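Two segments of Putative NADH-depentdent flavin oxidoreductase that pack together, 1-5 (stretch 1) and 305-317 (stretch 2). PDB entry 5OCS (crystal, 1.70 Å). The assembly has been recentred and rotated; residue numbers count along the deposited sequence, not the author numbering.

Stretch 1 1-5: MPHLF
Stretch 2 305-317: EAEQAEAIIANNE

The apolar centre is built on Leu4, Ile313 and Ala309. The CA-to-CB bonds of Ala309 and Ile313, four residues apart and so on one face of the helix, point toward the N-terminal segment. Leu4, buried and with chi1 t and chi2 p, reaches both: its CD2 lies 3.9 Å from Ala309 CB, and its CD1 lies 4.0 Å from Ile313 CG1. The small methyl of Ala309 lets the branched leucine come close to the helix, whereas Ile313, with chi1 and chi2 both m, offers a broader surface. Its CG2 also meets Pro2 CB at 3.8 Å, so that one isoleucine touches both Leu4 and Pro2.

The segment, without regular secondary structure, lies along a helix that spans residues 306 to 314, and the two together bury 397 Å², summed over both sides. The segment runs antiparallel to the helix: the CA atoms of Pro2 and Ala314 are 5.3 Å apart, and those of Leu4 and Glu310, one helical turn earlier, 5.1 Å.

Pro2 packs beside the C-terminal end of the helix. Its ring, in the C-gamma endo pucker, places CG 3.7 Å from Ile313 O and 3.7 Å from Asn316 OD1, while its carbonyl O receives a CA-H...O contact from Ala314 CA at 3.5 Å. An alanine suits this place because its backbone can be approached closely. The segment is extended at Pro2 (phi/psi -81/148) and His3 (-129/158), then turns into helical values at Leu4 (-52/-42); Phe5 follows at -93/17.

The polar edge belongs to Glu310. With chi1 t, chi2 p and chi3 16°, its carboxylate approaches the segment although its CA-to-CB bond points sideways, and each oxygen accepts a hydrogen bond. OE1 takes the backbone N-H of Leu4 (N to OE1 2.8 Å, 173°), and OE2 takes the N-H of the His3 ring (ND1 to OE2 2.6 Å, 167°). Leu4 serves both layers: its backbone N-H is the donor, while its side chain fills the apolar centre. The CA-to-CB bond of His3 points away overall, though CB itself touches the helix, and chi1 m with chi2 -75° brings ND1 to it, so that OE2 meets the ring at its edge, near its plane. The imidazole thus bonds to the carboxylate while the residue remains exposed.

A water extends this network: it donates to Glu310 OE1 at 2.9 Å and accepts from Phe5 N at 3.1 Å, linking the helix to the next amide of the segment.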

# COMPACT_ATOMS: atom_id res chain seq x y z
N MET D 1 12.17 -17.14 26.64
CA MET D 1 11.58 -17.75 25.42
C MET D 1 11.05 -16.65 24.47
O MET D 1 9.86 -16.31 24.54
CB MET D 1 10.48 -18.76 25.79
N PRO D 2 11.93 -16.06 23.62
CA PRO D 2 11.46 -14.96 22.77
C PRO D 2 10.71 -15.43 21.50
O PRO D 2 10.98 -16.50 20.95
CB PRO D 2 12.76 -14.21 22.42
CG PRO D 2 13.88 -15.12 22.75
CD PRO D 2 13.31 -16.42 23.26
N HIS D 3 9.74 -14.62 21.08
CA HIS D 3 8.97 -14.87 19.83
C HIS D 3 8.95 -13.64 18.94
O HIS D 3 9.11 -12.52 19.43
CB HIS D 3 7.54 -15.24 20.17
CG HIS D 3 7.47 -16.49 20.96
ND1 HIS D 3 7.67 -17.72 20.38
CD2 HIS D 3 7.33 -16.70 22.28
CE1 HIS D 3 7.60 -18.65 21.32
NE2 HIS D 3 7.40 -18.05 22.48
N LEU D 4 8.71 -13.88 17.65
CA LEU D 4 8.64 -12.79 16.66
C LEU D 4 7.67 -11.66 17.05
O LEU D 4 7.96 -10.46 16.87
CB LEU D 4 8.24 -13.37 15.32
CG LEU D 4 8.34 -12.40 14.13
CD1 LEU D 4 9.77 -12.01 13.86
CD2 LEU D 4 7.70 -13.05 12.94
N PHE D 5 6.51 -12.07 17.58
CA PHE D 5 5.49 -11.13 17.97
C PHE D 5 5.52 -10.68 19.43
O PHE D 5 4.61 -10.03 19.86
CB PHE D 5 4.09 -11.62 17.53
CG PHE D 5 3.88 -11.47 16.07
CD1 PHE D 5 3.49 -10.23 15.57
CD2 PHE D 5 4.19 -12.50 15.17
CE1 PHE D 5 3.34 -10.03 14.22
CE2 PHE D 5 4.02 -12.30 13.80
CZ PHE D 5 3.61 -11.06 13.33
N GLU D 305 9.36 -16.60 4.87
CA GLU D 305 8.32 -17.31 5.66
C GLU D 305 8.32 -16.92 7.12
O GLU D 305 9.37 -16.75 7.73
CB GLU D 305 8.51 -18.83 5.54
CG GLU D 305 8.58 -19.36 4.12
CD GLU D 305 7.43 -18.89 3.24
OE1 GLU D 305 6.23 -19.16 3.56
OE2 GLU D 305 7.72 -18.21 2.23
N ALA D 306 7.12 -16.85 7.71
CA ALA D 306 6.96 -16.54 9.11
C ALA D 306 7.79 -17.46 10.00
O ALA D 306 8.43 -16.99 10.94
CB ALA D 306 5.51 -16.64 9.54
N GLU D 307 7.78 -18.75 9.64
CA GLU D 307 8.46 -19.77 10.41
C GLU D 307 9.96 -19.54 10.42
O GLU D 307 10.61 -19.80 11.43
CB GLU D 307 8.11 -21.17 9.89
CG GLU D 307 6.61 -21.50 9.94
CD GLU D 307 5.75 -20.91 8.80
OE1 GLU D 307 6.24 -20.21 7.85
OE2 GLU D 307 4.50 -21.13 8.87
N GLN D 308 10.50 -19.02 9.32
CA GLN D 308 11.93 -18.68 9.26
C GLN D 308 12.27 -17.54 10.22
O GLN D 308 13.24 -17.59 10.99
CB GLN D 308 12.34 -18.27 7.85
CG GLN D 308 12.25 -19.34 6.78
CD GLN D 308 12.57 -18.73 5.41
OE1 GLN D 308 11.83 -17.91 4.92
NE2 GLN D 308 13.72 -19.05 4.84
N ALA D 309 11.46 -16.48 10.21
CA ALA D 309 11.67 -15.36 11.11
C ALA D 309 11.50 -15.74 12.59
O ALA D 309 12.32 -15.37 13.43
CB ALA D 309 10.74 -14.23 10.74
N GLU D 310 10.44 -16.49 12.91
CA GLU D 310 10.21 -16.96 14.27
C GLU D 310 11.45 -17.72 14.77
O GLU D 310 11.91 -17.51 15.92
CB GLU D 310 8.97 -17.86 14.29
CG GLU D 310 8.67 -18.61 15.60
CD GLU D 310 8.45 -17.69 16.79
OE1 GLU D 310 8.22 -16.46 16.63
OE2 GLU D 310 8.48 -18.20 17.92
N ALA D 311 11.98 -18.58 13.92
CA ALA D 311 13.10 -19.42 14.33
C ALA D 311 14.33 -18.57 14.63
O ALA D 311 15.05 -18.84 15.63
CB ALA D 311 13.44 -20.47 13.28
N ILE D 312 14.60 -17.57 13.79
CA ILE D 312 15.69 -16.64 14.08
C ILE D 312 15.51 -16.06 15.48
O ILE D 312 16.47 -15.95 16.23
CB ILE D 312 15.83 -15.54 12.99
CG1 ILE D 312 16.44 -16.16 11.72
CG2 ILE D 312 16.63 -14.33 13.49
CD1 ILE D 312 16.30 -15.27 10.49
N ILE D 313 14.31 -15.63 15.85
CA ILE D 313 14.15 -15.03 17.16
C ILE D 313 14.22 -16.10 18.26
O ILE D 313 14.89 -15.91 19.29
CB ILE D 313 12.83 -14.27 17.26
CG1 ILE D 313 12.77 -13.12 16.21
CG2 ILE D 313 12.61 -13.75 18.66
CD1 ILE D 313 13.85 -12.07 16.30
N ALA D 314 13.49 -17.19 18.05
CA ALA D 314 13.33 -18.23 19.09
C ALA D 314 14.64 -18.95 19.36
O ALA D 314 14.91 -19.34 20.49
CB ALA D 314 12.23 -19.21 18.72
N ASN D 315 15.49 -19.05 18.32
CA ASN D 315 16.83 -19.62 18.45
C ASN D 315 17.90 -18.61 18.90
O ASN D 315 19.11 -18.90 18.82
CB ASN D 315 17.20 -20.31 17.11
CG ASN D 315 18.31 -21.35 17.26
OD1 ASN D 315 18.41 -22.05 18.30
ND2 ASN D 315 19.16 -21.47 16.22
N ASN D 316 17.49 -17.43 19.37
CA ASN D 316 18.37 -16.43 19.92
C ASN D 316 19.47 -15.95 18.95
O ASN D 316 20.59 -15.65 19.36
CB ASN D 316 18.97 -16.95 21.24
CG ASN D 316 17.93 -17.07 22.34
OD1 ASN D 316 17.42 -16.07 22.80
ND2 ASN D 316 17.59 -18.29 22.74
N GLU D 317 19.14 -15.94 17.65
CA GLU D 317 20.07 -15.48 16.62
C GLU D 317 20.05 -13.96 16.50
O GLU D 317 21.04 -13.38 16.10
CB GLU D 317 19.81 -16.13 15.26
CG GLU D 317 20.08 -17.63 15.22
CD GLU D 317 19.64 -18.33 13.95
OE1 GLU D 317 19.77 -17.77 12.85
OE2 GLU D 317 19.17 -19.48 14.04
O HOH W 1 5.73 -15.00 17.19